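Local coordinates for conserved exported protein (Bacteroides fragilis, PDB 3CLW) that probably hydrolyses O-glycosidic bonds, as a family 30 glycoside hydrolase would, although its natural substrate is not established, at residues 334-339 against 391-395; 340-344 against 424-430; 50-54 against 401-405; 16-22 against 350-355; 278-282 against 312-317. One frame throughout, in Å; residues are numbered along the deposited sequence.

Contact 1 of 5, residues 334-339 against 391-395; sequences LGLYVA and KMLWT
Two helices of a TIM barrel's outer layer pack closely here. Segment 334-339 belongs to helix 328-347, which leads into the last barrel strand. Segment 391-395 opens helix 391-400. Both are regular alpha helix. Their axes approach to 7.8 Å and cross at -40°, N-to-C directions also 40° apart. The register centres on Gly335, whose CA lies 4.0 Å from Met392 CA. A CB on Gly335 would come 2.9 Å from Lys391 CB and clash, so the bare backbone lets the helices close in. Met392 (m, t, m) lays its chain along the groove. Its CG meets Leu334 O at 3.6 Å and Val338 CG2 at 3.8 Å, and its CE reaches Leu334 CB at 3.9 Å. One turn on, Thr395 CB packs on Ala339 CB at 3.9 Å. Thr395 takes chi1 p, which places OG1 between two carbonyls that are both within reach of its proton: Gly335 O at 2.8 Å and Lys391 O at 3.2 Å.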
# COMPACT_ATOMS: atom_id res chain seq x y z
N LEU A 334 14.24 0.33 -11.05
CA LEU A 334 13.18 -0.15 -10.17
C LEU A 334 12.53 1.01 -9.43
O LEU A 334 11.29 1.10 -9.40
CB LEU A 334 13.71 -1.18 -9.20
CG LEU A 334 14.13 -2.52 -9.81
CD1 LEU A 334 14.95 -3.31 -8.79
CD2 LEU A 334 12.89 -3.29 -10.24
N GLY A 335 13.36 1.90 -8.87
CA GLY A 335 12.85 3.09 -8.20
C GLY A 335 11.96 3.97 -9.08
O GLY A 335 10.90 4.42 -8.64
N LEU A 336 12.38 4.21 -10.32
CA LEU A 336 11.57 5.00 -11.26
C LEU A 336 10.36 4.24 -11.80
O LEU A 336 9.33 4.85 -12.02
CB LEU A 336 12.41 5.50 -12.43
CG LEU A 336 13.55 6.48 -12.16
CD1 LEU A 336 14.54 6.40 -13.31
CD2 LEU A 336 13.05 7.90 -11.98
N TYR A 337 10.46 2.93 -12.00
CA TYR A 337 9.33 2.10 -12.43
C TYR A 337 8.16 2.21 -11.44
O TYR A 337 6.98 2.35 -11.83
CB TYR A 337 9.78 0.66 -12.57
CG TYR A 337 8.75 -0.34 -13.08
CD1 TYR A 337 7.98 -1.08 -12.20
CD2 TYR A 337 8.59 -0.58 -14.47
CE1 TYR A 337 7.07 -2.00 -12.63
CE2 TYR A 337 7.69 -1.54 -14.93
CZ TYR A 337 6.91 -2.24 -14.00
OH TYR A 337 6.01 -3.19 -14.42
N VAL A 338 8.49 2.16 -10.15
CA VAL A 338 7.48 2.19 -9.10
C VAL A 338 7.00 3.60 -8.90
O VAL A 338 5.82 3.81 -8.72
CB VAL A 338 7.98 1.57 -7.77
CG1 VAL A 338 6.91 1.63 -6.72
CG2 VAL A 338 8.40 0.13 -7.97
N ALA A 339 7.90 4.59 -8.95
CA ALA A 339 7.47 5.98 -8.88
C ALA A 339 6.43 6.32 -9.98
O ALA A 339 5.58 7.15 -9.80
CB ALA A 339 8.64 6.91 -8.95
N LYS A 391 16.28 1.92 -4.13
CA LYS A 391 15.86 3.21 -4.70
C LYS A 391 14.32 3.39 -4.65
O LYS A 391 13.82 4.53 -4.76
CB LYS A 391 16.40 3.37 -6.12
CG LYS A 391 17.94 3.50 -6.18
CD LYS A 391 18.38 4.86 -5.63
CE LYS A 391 19.90 4.98 -5.58
NZ LYS A 391 20.27 6.35 -5.12
N MET A 392 13.61 2.27 -4.50
CA MET A 392 12.18 2.23 -4.36
C MET A 392 11.83 2.88 -3.04
O MET A 392 10.83 3.58 -2.96
CB MET A 392 11.64 0.79 -4.43
CG MET A 392 11.56 0.21 -5.88
SD MET A 392 11.28 -1.54 -6.11
CE MET A 392 12.87 -2.20 -5.54
N LEU A 393 12.66 2.71 -2.02
CA LEU A 393 12.36 3.38 -0.77
C LEU A 393 12.41 4.88 -1.01
O LEU A 393 11.51 5.61 -0.63
CB LEU A 393 13.32 2.96 0.37
CG LEU A 393 13.00 3.51 1.78
CD1 LEU A 393 13.56 2.63 2.89
CD2 LEU A 393 13.55 4.92 1.96
N TRP A 394 13.48 5.34 -1.64
CA TRP A 394 13.69 6.78 -1.83
C TRP A 394 12.70 7.45 -2.81
O TRP A 394 12.24 8.58 -2.59
CB TRP A 394 15.17 7.03 -2.13
CG TRP A 394 16.00 6.49 -0.98
CD1 TRP A 394 16.85 5.40 -1.00
CD2 TRP A 394 15.98 6.97 0.38
NE1 TRP A 394 17.38 5.23 0.26
CE2 TRP A 394 16.85 6.15 1.12
CE3 TRP A 394 15.30 8.01 1.05
CZ2 TRP A 394 17.08 6.34 2.49
CZ3 TRP A 394 15.51 8.19 2.39
CH2 TRP A 394 16.39 7.36 3.11
N THR A 395 12.31 6.74 -3.86
CA THR A 395 11.35 7.32 -4.80
C THR A 395 9.95 7.37 -4.19
O THR A 395 9.20 8.30 -4.48
CB THR A 395 11.32 6.58 -6.15
OG1 THR A 395 10.94 5.21 -5.96
CG2 THR A 395 12.69 6.65 -6.83

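Contact 2 of 5, residues 340-344 against 424-430; sequences RIIHN and ATSLMIS
His343, with chi1 t and chi2 87°, presents one ring face to Met428. Met428 CB sits 3.4 Å from the His343 ring centroid and 8° off the normal, a CH-pi contact. Met428 (m, t, m) turns its thioether back along the helix, so SD lies 3.7 Å from Arg340 CG and 3.6 Å from Asn344 ND2. Asn344 (chi1 m) folds onto its own helix, ND2 bonding Arg340 O at 2.8 Å. Arg340 is extended (t, t), then bends at chi3 p. Its NH1 donates to Ala424 O at 3.1 Å, while NH2 forms a salt bridge with Glu321. A water joins His343 ND1 (2.7 Å) to Ser430 OG (2.5 Å); Tyr432 OH also bonds that hydroxyl. The axes of helix 340-344 and strand 427-430 approach to 9.1 Å, with N-to-C directions 49° apart. CA pairs Arg340-Ala424 and His343-Met428 are each 7.0 Å apart. A barrel helix thus packs on a strand of the beta-rich side domain, the two-part architecture characteristic of glycoside hydrolase family 30.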
# COMPACT_ATOMS: atom_id res chain seq x y z
N ARG A 340 6.54 5.66 -11.13
CA ARG A 340 5.59 5.84 -12.24
C ARG A 340 4.21 5.24 -11.90
O ARG A 340 3.18 5.86 -12.18
CB ARG A 340 6.14 5.19 -13.52
CG ARG A 340 5.13 5.21 -14.68
CD ARG A 340 5.78 4.89 -16.02
NE ARG A 340 6.15 3.49 -16.10
CZ ARG A 340 6.59 2.92 -17.21
NH1 ARG A 340 6.72 3.65 -18.32
NH2 ARG A 340 6.89 1.63 -17.22
N ILE A 341 4.21 4.05 -11.29
CA ILE A 341 2.97 3.53 -10.76
C ILE A 341 2.34 4.53 -9.80
O ILE A 341 1.13 4.82 -9.91
CB ILE A 341 3.12 2.18 -10.04
CG1 ILE A 341 3.70 1.13 -10.98
CG2 ILE A 341 1.76 1.70 -9.53
CD1 ILE A 341 4.31 -0.06 -10.27
N ILE A 342 3.15 5.07 -8.89
CA ILE A 342 2.61 5.99 -7.90
C ILE A 342 1.96 7.21 -8.56
O ILE A 342 0.80 7.55 -8.25
CB ILE A 342 3.66 6.42 -6.83
CG1 ILE A 342 4.05 5.22 -5.95
CG2 ILE A 342 3.10 7.58 -5.93
CD1 ILE A 342 5.25 5.45 -5.01
N HIS A 343 2.71 7.85 -9.46
CA HIS A 343 2.22 9.05 -10.12
C HIS A 343 0.88 8.83 -10.84
O HIS A 343 -0.03 9.64 -10.72
CB HIS A 343 3.24 9.54 -11.12
CG HIS A 343 2.72 10.62 -12.01
ND1 HIS A 343 2.76 11.95 -11.67
CD2 HIS A 343 2.12 10.56 -13.22
CE1 HIS A 343 2.21 12.67 -12.63
NE2 HIS A 343 1.81 11.84 -13.58
N ASN A 344 0.77 7.74 -11.58
CA ASN A 344 -0.43 7.41 -12.33
C ASN A 344 -1.60 7.02 -11.43
O ASN A 344 -2.76 7.38 -11.70
CB ASN A 344 -0.12 6.36 -13.40
CG ASN A 344 0.68 6.94 -14.54
OD1 ASN A 344 0.11 7.56 -15.44
ND2 ASN A 344 2.00 6.77 -14.52
N ALA A 424 4.11 9.10 -19.54
CA ALA A 424 4.60 7.86 -18.92
C ALA A 424 6.03 7.45 -19.31
O ALA A 424 6.70 6.70 -18.58
CB ALA A 424 3.63 6.72 -19.19
N THR A 425 6.52 7.91 -20.46
CA THR A 425 7.88 7.55 -20.89
C THR A 425 8.79 8.76 -20.93
O THR A 425 9.95 8.64 -21.30
CB THR A 425 7.92 6.82 -22.28
OG1 THR A 425 7.19 7.59 -23.26
CG2 THR A 425 7.32 5.45 -22.17
N SER A 426 8.26 9.92 -20.56
CA SER A 426 9.07 11.14 -20.52
C SER A 426 9.04 11.82 -19.15
O SER A 426 9.92 11.57 -18.32
CB SER A 426 8.70 12.10 -21.66
OG SER A 426 7.35 12.54 -21.59
N LEU A 427 8.04 12.67 -18.90
CA LEU A 427 8.03 13.51 -17.71
C LEU A 427 6.65 13.56 -17.03
O LEU A 427 5.64 13.97 -17.64
CB LEU A 427 8.51 14.91 -18.07
CG LEU A 427 8.56 15.93 -16.93
CD1 LEU A 427 9.81 15.75 -16.06
CD2 LEU A 427 8.49 17.34 -17.46
N MET A 428 6.63 13.13 -15.76
CA MET A 428 5.40 13.04 -14.95
C MET A 428 5.53 13.98 -13.77
O MET A 428 6.56 14.00 -13.09
CB MET A 428 5.16 11.60 -14.47
CG MET A 428 4.73 10.59 -15.56
SD MET A 428 4.86 8.87 -15.04
CE MET A 428 6.54 8.57 -15.50
N ILE A 429 4.50 14.77 -13.52
CA ILE A 429 4.56 15.74 -12.47
C ILE A 429 3.17 16.01 -11.94
O ILE A 429 2.20 16.03 -12.70
CB ILE A 429 5.35 16.99 -12.94
CG1 ILE A 429 5.33 18.11 -11.89
CG2 ILE A 429 4.79 17.49 -14.22
CD1 ILE A 429 6.35 19.19 -12.16
N SER A 430 3.09 16.18 -10.61
CA SER A 430 1.82 16.33 -9.88
C SER A 430 2.09 17.23 -8.69
O SER A 430 3.23 17.33 -8.26
CB SER A 430 1.28 14.96 -9.42
OG SER A 430 2.23 14.24 -8.63
O HOH W 1 4.13 13.05 -9.68

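Contact 3 of 5, residues 50-54 against 401-405; sequences FKREF and FFVRP
This is a loop-to-loop contact built on a cation-pi stack, beside a TIM barrel, in the loop leading to the N-terminal end of barrel strand 68-71. Residues 50-54 leave helix 39-50. Residues 401-405 link helix 391-400 to strand 408-414 of the beta-rich side domain. Neither segment is regular. Lys51 is the first residue past the helix, and the chain is extended at Glu53 (-144/162). Phe401 keeps near-helical angles (-72/-30). The closest CA pair is Arg52-Phe401, at 6.6 Å. Arg52 has chi1 at -149°, chi2 m and a straight end. Its guanidinium lies flat on the Phe401 ring, centres 4.1 Å apart and planes at 19°. Arg52 CD adds a CH-pi contact over the same ring, 4.1 Å from its centroid. Phe401 (chi1 t) points its edge at the face of Phe54 in a T-shaped pair, with centroids 5.1 Å apart and planes at 72°. Arg404 places a guanidinium face against Arg52, NH1 lying 3.5 Å from Arg52 CG. Its NH2 bonds Ala64 O and Ser400 O. Arg52 also grips the Phe401 backbone: NE donates to Phe401 O at 2.9 Å, and NH2 to the same oxygen at 3.2 Å.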
# COMPACT_ATOMS: atom_id res chain seq x y z
N PHE A 50 8.95 5.30 9.37
CA PHE A 50 7.95 6.12 10.06
C PHE A 50 8.36 7.54 10.44
O PHE A 50 7.49 8.40 10.59
CB PHE A 50 7.48 5.41 11.34
CG PHE A 50 6.98 4.03 11.11
CD1 PHE A 50 5.95 3.79 10.17
CD2 PHE A 50 7.54 2.95 11.80
CE1 PHE A 50 5.49 2.50 9.93
CE2 PHE A 50 7.08 1.65 11.58
CZ PHE A 50 6.04 1.42 10.64
N LYS A 51 9.66 7.77 10.62
CA LYS A 51 10.12 8.97 11.31
C LYS A 51 10.21 10.13 10.33
O LYS A 51 10.96 10.07 9.37
CB LYS A 51 11.46 8.71 12.02
CG LYS A 51 11.89 9.81 12.98
CD LYS A 51 13.13 9.39 13.73
CE LYS A 51 13.56 10.41 14.78
NZ LYS A 51 14.77 9.90 15.51
N ARG A 52 9.41 11.16 10.55
CA ARG A 52 9.40 12.30 9.64
C ARG A 52 10.38 13.38 10.15
O ARG A 52 9.98 14.36 10.78
CB ARG A 52 7.97 12.84 9.46
CG ARG A 52 7.68 13.47 8.09
CD ARG A 52 8.21 14.87 7.99
NE ARG A 52 8.04 15.42 6.65
CZ ARG A 52 8.34 16.67 6.31
NH1 ARG A 52 8.85 17.49 7.22
NH2 ARG A 52 8.21 17.08 5.07
N GLU A 53 11.67 13.18 9.87
CA GLU A 53 12.73 14.10 10.30
C GLU A 53 13.80 14.18 9.23
O GLU A 53 13.91 13.31 8.35
CB GLU A 53 13.42 13.62 11.59
CG GLU A 53 12.47 13.33 12.73
CD GLU A 53 12.69 14.21 13.94
OE1 GLU A 53 11.88 15.15 14.16
OE2 GLU A 53 13.66 13.95 14.69
N PHE A 54 14.60 15.24 9.34
CA PHE A 54 15.74 15.44 8.47
C PHE A 54 16.97 15.09 9.28
O PHE A 54 16.98 15.26 10.50
CB PHE A 54 15.80 16.89 7.97
CG PHE A 54 14.57 17.33 7.20
CD1 PHE A 54 14.47 17.14 5.84
CD2 PHE A 54 13.54 17.98 7.84
CE1 PHE A 54 13.36 17.56 5.14
CE2 PHE A 54 12.42 18.42 7.13
CZ PHE A 54 12.34 18.21 5.79
N PHE A 401 7.13 11.32 2.15
CA PHE A 401 7.75 12.18 3.21
C PHE A 401 7.15 13.61 3.18
O PHE A 401 7.04 14.27 4.21
CB PHE A 401 9.30 12.20 3.04
CG PHE A 401 10.06 12.95 4.13
CD1 PHE A 401 10.58 12.27 5.23
CD2 PHE A 401 10.30 14.31 4.03
CE1 PHE A 401 11.34 12.96 6.23
CE2 PHE A 401 11.04 15.02 5.03
CZ PHE A 401 11.56 14.34 6.13
N PHE A 402 6.74 14.05 1.98
CA PHE A 402 6.26 15.41 1.73
C PHE A 402 4.72 15.54 1.49
O PHE A 402 4.11 16.58 1.79
CB PHE A 402 7.04 15.97 0.54
CG PHE A 402 8.52 16.08 0.80
CD1 PHE A 402 9.03 17.13 1.58
CD2 PHE A 402 9.41 15.14 0.27
CE1 PHE A 402 10.39 17.25 1.81
CE2 PHE A 402 10.77 15.24 0.51
CZ PHE A 402 11.27 16.30 1.29
N VAL A 403 4.11 14.49 0.96
CA VAL A 403 2.66 14.47 0.70
C VAL A 403 1.91 13.86 1.90
O VAL A 403 1.75 12.65 2.00
CB VAL A 403 2.30 13.75 -0.65
CG1 VAL A 403 0.81 13.95 -0.99
CG2 VAL A 403 3.15 14.30 -1.81
N ARG A 404 1.47 14.73 2.80
CA ARG A 404 0.98 14.32 4.13
C ARG A 404 -0.55 14.17 4.19
O ARG A 404 -1.27 14.80 3.41
CB ARG A 404 1.41 15.37 5.16
CG ARG A 404 2.89 15.58 5.33
CD ARG A 404 3.39 14.71 6.47
NE ARG A 404 4.04 13.56 5.93
CZ ARG A 404 4.50 12.55 6.64
NH1 ARG A 404 4.33 12.46 7.95
NH2 ARG A 404 5.08 11.57 5.98
N PRO A 405 -1.05 13.35 5.13
CA PRO A 405 -2.52 13.16 5.28
C PRO A 405 -3.27 14.48 5.33
O PRO A 405 -2.91 15.36 6.08
CB PRO A 405 -2.65 12.45 6.64
CG PRO A 405 -1.38 11.66 6.75
CD PRO A 405 -0.30 12.51 6.08

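Contact 4 of 5, residues 16-22 against 350-355; sequences YQEIDNF and NASAWQ
Segments 16-22 and 350-355 run side by side, their end-to-end directions 4° apart. Parallel bridges pair Asn21 with Ala353 (CA-CA 4.9 Å) and Phe22 with Trp354 (5.1 Å). Strand 16-18 breaks at Ile19-Asp20 and resumes at 21-22, and Asn350 has positive phi (50/42) just after its helix, so backbone bonds are few. Asp20 N donates to Ser352 O at 2.6 Å, and Trp354 N bonds Asn21 O weakly at 3.4 Å. CA-H...O contacts support them: Ala353 CA to Asn21 O at 3.2 Å and Phe22 CA to Trp354 O at 3.3 Å. Among side chains, Ser352 OG donates to Glu18 O at 2.6 Å. Gln17 (p, m) sends NE2 to Ala351 O at 3.0 Å, and Gln355 NE2 donates to Asn21 OD1 at 3.1 Å. Gln17 NE2 also bonds Leu346 O, Gln355 OE1 bonds Arg69, and Asp20 bonds Trp309 and forms a salt bridge with Lys307. Apolar packing lies on the Phe22 and Trp354 side, where Phe22 CD1 meets Trp354 CB at 3.9 Å. Trp354, chi1 t, carries its indole against helix 328-347. Asn21 and Ala353 share the other face. First and last strands meet here, closing the (beta/alpha)8 barrel.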
# COMPACT_ATOMS: atom_id res chain seq x y z
N TYR A 16 -8.31 18.26 -6.63
CA TYR A 16 -8.75 16.87 -6.78
C TYR A 16 -8.97 16.15 -5.44
O TYR A 16 -9.59 16.71 -4.54
CB TYR A 16 -7.81 16.11 -7.72
CG TYR A 16 -7.63 16.86 -9.01
CD1 TYR A 16 -8.67 16.92 -9.95
CD2 TYR A 16 -6.47 17.56 -9.27
CE1 TYR A 16 -8.52 17.64 -11.15
CE2 TYR A 16 -6.30 18.28 -10.44
CZ TYR A 16 -7.33 18.33 -11.37
OH TYR A 16 -7.14 19.04 -12.53
N GLN A 17 -8.47 14.91 -5.32
CA GLN A 17 -8.71 14.06 -4.14
C GLN A 17 -7.94 14.54 -2.90
O GLN A 17 -6.94 15.24 -3.01
CB GLN A 17 -8.38 12.57 -4.43
CG GLN A 17 -6.87 12.18 -4.36
CD GLN A 17 -6.12 12.44 -5.65
OE1 GLN A 17 -6.55 13.25 -6.48
NE2 GLN A 17 -5.00 11.74 -5.85
N GLU A 18 -8.45 14.17 -1.73
CA GLU A 18 -7.76 14.30 -0.46
C GLU A 18 -6.80 13.10 -0.29
O GLU A 18 -7.16 11.97 -0.63
CB GLU A 18 -8.80 14.29 0.65
CG GLU A 18 -8.26 14.45 2.07
CD GLU A 18 -9.38 14.31 3.12
OE1 GLU A 18 -10.19 13.34 3.03
OE2 GLU A 18 -9.46 15.17 4.02
N ILE A 19 -5.59 13.36 0.21
CA ILE A 19 -4.63 12.29 0.51
C ILE A 19 -4.90 11.69 1.89
O ILE A 19 -5.01 12.41 2.88
CB ILE A 19 -3.15 12.76 0.46
CG1 ILE A 19 -2.81 13.47 -0.86
CG2 ILE A 19 -2.19 11.58 0.71
CD1 ILE A 19 -2.81 12.54 -2.08
N ASP A 20 -5.03 10.36 1.94
CA ASP A 20 -5.17 9.64 3.21
C ASP A 20 -3.78 9.26 3.77
O ASP A 20 -3.46 9.64 4.87
CB ASP A 20 -6.02 8.38 3.02
CG ASP A 20 -7.49 8.70 2.68
OD1 ASP A 20 -7.98 9.77 3.07
OD2 ASP A 20 -8.15 7.87 2.02
N ASN A 21 -2.99 8.51 3.01
CA ASN A 21 -1.69 7.99 3.53
C ASN A 21 -0.83 7.40 2.44
O ASN A 21 -1.27 7.24 1.30
CB ASN A 21 -1.91 6.91 4.59
CG ASN A 21 -2.68 5.68 4.06
OD1 ASN A 21 -2.13 4.83 3.35
ND2 ASN A 21 -3.97 5.58 4.42
N PHE A 22 0.39 7.07 2.83
CA PHE A 22 1.23 6.13 2.12
C PHE A 22 1.56 5.09 3.17
O PHE A 22 1.72 5.39 4.35
CB PHE A 22 2.49 6.84 1.60
CG PHE A 22 2.21 7.81 0.45
CD1 PHE A 22 2.34 7.38 -0.88
CD2 PHE A 22 1.78 9.10 0.71
CE1 PHE A 22 2.05 8.25 -1.92
CE2 PHE A 22 1.49 9.97 -0.31
CZ PHE A 22 1.61 9.55 -1.64
N ASN A 350 -6.78 8.85 -9.35
CA ASN A 350 -7.05 9.77 -8.24
C ASN A 350 -7.01 9.09 -6.88
O ASN A 350 -7.87 9.34 -6.02
CB ASN A 350 -8.40 10.49 -8.45
CG ASN A 350 -8.29 11.66 -9.44
OD1 ASN A 350 -8.66 12.79 -9.13
ND2 ASN A 350 -7.80 11.39 -10.62
N ALA A 351 -6.02 8.21 -6.67
CA ALA A 351 -5.99 7.39 -5.47
C ALA A 351 -5.81 8.26 -4.27
O ALA A 351 -5.01 9.19 -4.31
CB ALA A 351 -4.87 6.37 -5.56
N SER A 352 -6.52 7.97 -3.17
CA SER A 352 -6.23 8.68 -1.91
C SER A 352 -5.11 8.08 -1.05
O SER A 352 -4.73 8.66 -0.03
CB SER A 352 -7.50 8.88 -1.06
OG SER A 352 -8.32 9.91 -1.63
N ALA A 353 -4.63 6.89 -1.41
CA ALA A 353 -3.56 6.21 -0.69
C ALA A 353 -2.81 5.34 -1.67
O ALA A 353 -3.41 4.87 -2.64
CB ALA A 353 -4.08 5.35 0.44
N TRP A 354 -1.51 5.14 -1.42
CA TRP A 354 -0.67 4.18 -2.16
C TRP A 354 0.08 3.32 -1.13
O TRP A 354 0.74 3.86 -0.25
CB TRP A 354 0.30 4.89 -3.12
CG TRP A 354 0.82 3.94 -4.13
CD1 TRP A 354 0.28 3.67 -5.36
CD2 TRP A 354 1.95 3.05 -3.99
NE1 TRP A 354 1.02 2.70 -6.00
CE2 TRP A 354 2.04 2.29 -5.17
CE3 TRP A 354 2.89 2.83 -2.96
CZ2 TRP A 354 3.04 1.32 -5.37
CZ3 TRP A 354 3.88 1.87 -3.15
CH2 TRP A 354 3.95 1.13 -4.36
N GLN A 355 -0.04 2.00 -1.24
CA GLN A 355 0.47 1.11 -0.18
C GLN A 355 1.35 -0.02 -0.73
O GLN A 355 0.95 -0.74 -1.66
CB GLN A 355 -0.68 0.54 0.65
CG GLN A 355 -1.81 1.58 0.93
CD GLN A 355 -2.80 1.12 1.95
OE1 GLN A 355 -3.37 0.04 1.81
NE2 GLN A 355 -3.02 1.93 2.99

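Contact 5 of 5, residues 278-282 against 312-317; sequences DYWSA and EYCILE
The Tyr279 ring is the apolar centre. Its CD1 lies 3.9 Å from Tyr313 CD1 and 3.7 Å from Leu316 CD2. The two tyrosine rings meet obliquely, centroids 5.5 Å apart and planes at 39°. Cys314 SG sits at the edge of the Tyr279 ring, 5.2 Å from its centroid. Trp280 extends the patch to the surface: CZ2 touches Leu316 CD2 at 3.8 Å, and CZ3 touches Glu317 CB at 3.7 Å. The Tyr279 and Trp280 rings project from a type II turn, Asp278 to Ser281, with Tyr279 at -49/142 and Trp280 at 62/14. The two loops follow neighbouring strands, 270-276 and 307-310, at the C-terminal mouth of a TIM barrel, where this fold carries its active site. Tyr279 OH donates to Glu312 OE2 at 2.6 Å, and its side chain also touches Glu186. Glu312 follows the seventh barrel strand, consistent with the nucleophile position of clan GH-A enzymes. Asp278 N bonds Glu312 O at 3.2 Å, and Asp278 CB packs on Tyr313 CD1 at 3.6 Å. Asp278 OD1 forms a salt bridge with Arg292. At the outer edge, Tyr313 OH donates to Glu317 OE2 at 2.8 Å, an oxygen shared with Tyr337. One water links Trp280 N (3.0 Å) to Glu317 OE1 (2.7 Å). Another accepts from Ala282 N at 2.8 Å and donates weakly to Glu317 OE2 at 3.1 Å.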
# COMPACT_ATOMS: atom_id res chain seq x y z
N ASP A 278 -1.94 -3.00 -7.53
CA ASP A 278 -1.30 -2.57 -8.79
C ASP A 278 -0.76 -3.72 -9.65
O ASP A 278 -0.36 -3.49 -10.79
CB ASP A 278 -0.14 -1.66 -8.47
CG ASP A 278 -0.58 -0.31 -7.99
OD1 ASP A 278 -1.21 0.43 -8.78
OD2 ASP A 278 -0.27 0.01 -6.83
N TYR A 279 -0.71 -4.92 -9.10
CA TYR A 279 -0.13 -6.05 -9.80
C TYR A 279 -0.65 -6.24 -11.24
O TYR A 279 -1.82 -6.02 -11.49
CB TYR A 279 -0.37 -7.33 -9.00
CG TYR A 279 0.28 -7.32 -7.62
CD1 TYR A 279 1.68 -7.37 -7.48
CD2 TYR A 279 -0.50 -7.29 -6.47
CE1 TYR A 279 2.29 -7.37 -6.23
CE2 TYR A 279 0.10 -7.29 -5.20
CZ TYR A 279 1.50 -7.34 -5.10
OH TYR A 279 2.13 -7.36 -3.87
N TRP A 280 0.25 -6.62 -12.15
CA TRP A 280 -0.06 -6.98 -13.56
C TRP A 280 -0.64 -5.88 -14.43
O TRP A 280 -1.15 -6.14 -15.52
CB TRP A 280 -0.90 -8.26 -13.66
CG TRP A 280 -0.52 -9.24 -12.64
CD1 TRP A 280 -1.29 -9.67 -11.61
CD2 TRP A 280 0.76 -9.89 -12.51
NE1 TRP A 280 -0.58 -10.57 -10.83
CE2 TRP A 280 0.68 -10.72 -11.36
CE3 TRP A 280 1.95 -9.86 -13.26
CZ2 TRP A 280 1.76 -11.53 -10.93
CZ3 TRP A 280 3.05 -10.65 -12.83
CH2 TRP A 280 2.94 -11.48 -11.67
N SER A 281 -0.57 -4.64 -13.98
CA SER A 281 -1.15 -3.56 -14.74
C SER A 281 -0.20 -2.37 -14.82
O SER A 281 -0.59 -1.28 -15.24
CB SER A 281 -2.52 -3.14 -14.15
OG SER A 281 -2.41 -2.58 -12.83
N ALA A 282 1.05 -2.59 -14.42
CA ALA A 282 2.04 -1.49 -14.38
C ALA A 282 2.90 -1.40 -15.63
O ALA A 282 3.71 -0.48 -15.76
CB ALA A 282 2.92 -1.58 -13.14
N GLU A 312 -1.80 -2.57 -2.36
CA GLU A 312 -0.69 -3.53 -2.32
C GLU A 312 0.06 -3.54 -3.62
O GLU A 312 -0.54 -3.60 -4.67
CB GLU A 312 -1.16 -4.95 -2.01
CG GLU A 312 -0.02 -5.87 -1.54
CD GLU A 312 -0.39 -7.34 -1.52
OE1 GLU A 312 -1.32 -7.74 -0.79
OE2 GLU A 312 0.27 -8.10 -2.23
N TYR A 313 1.38 -3.47 -3.53
CA TYR A 313 2.26 -3.72 -4.67
C TYR A 313 3.66 -4.14 -4.22
O TYR A 313 4.15 -3.71 -3.18
CB TYR A 313 2.39 -2.48 -5.56
CG TYR A 313 3.25 -2.75 -6.78
CD1 TYR A 313 2.80 -3.63 -7.80
CD2 TYR A 313 4.55 -2.21 -6.88
CE1 TYR A 313 3.59 -3.91 -8.89
CE2 TYR A 313 5.35 -2.48 -7.97
CZ TYR A 313 4.88 -3.32 -8.97
OH TYR A 313 5.69 -3.59 -10.06
N CYS A 314 4.30 -4.98 -5.03
CA CYS A 314 5.77 -5.17 -5.01
C CYS A 314 6.20 -5.63 -6.41
O CYS A 314 5.34 -6.06 -7.21
CB CYS A 314 6.19 -6.18 -3.94
SG CYS A 314 5.63 -7.84 -4.22
N ILE A 315 7.49 -5.53 -6.72
CA ILE A 315 8.02 -6.01 -8.01
C ILE A 315 7.84 -7.51 -8.08
O ILE A 315 8.45 -8.27 -7.32
CB ILE A 315 9.51 -5.69 -8.22
CG1 ILE A 315 9.81 -4.21 -8.02
CG2 ILE A 315 9.96 -6.17 -9.62
CD1 ILE A 315 9.17 -3.26 -9.00
N LEU A 316 7.00 -7.93 -9.01
CA LEU A 316 6.62 -9.32 -9.17
C LEU A 316 6.73 -9.69 -10.63
O LEU A 316 7.13 -10.80 -10.96
CB LEU A 316 5.18 -9.50 -8.71
CG LEU A 316 4.78 -10.78 -8.00
CD1 LEU A 316 5.71 -11.03 -6.82
CD2 LEU A 316 3.34 -10.64 -7.55
N GLU A 317 6.38 -8.74 -11.50
CA GLU A 317 6.42 -8.97 -12.93
C GLU A 317 7.84 -8.87 -13.48
O GLU A 317 8.78 -8.44 -12.81
CB GLU A 317 5.53 -7.99 -13.67
CG GLU A 317 6.01 -6.55 -13.63
CD GLU A 317 5.42 -5.77 -12.46
OE1 GLU A 317 5.21 -6.33 -11.36
OE2 GLU A 317 5.16 -4.56 -12.67
O HOH W 2 2.84 -7.50 -11.01
O HOH W 3 2.30 -4.99 -13.86

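Helix 328-347 is the hub. Contacts 1 and 2 use successive parts of it, with centres 12 Å apart. It leads into strand 353-356 of contact 4, whose Trp354 packs on Val338, Ile341 and Ile342. Contact 5 lies 13 Å from contact 1 and 16 Å from contact 2, between centres; Tyr337 and Ile341 reach it. Contact 3 touches contact 4 through Val403 and Pro405 but stays about 15 Å from contact 5 at the nearest atoms. Along the chain, contact 5 falls between the two halves of contact 4. Contacts 1, 2 and 4 interleave. Contact 4 closes the barrel, contact 5 lines its mouth, and contact 2 joins it to the side domain.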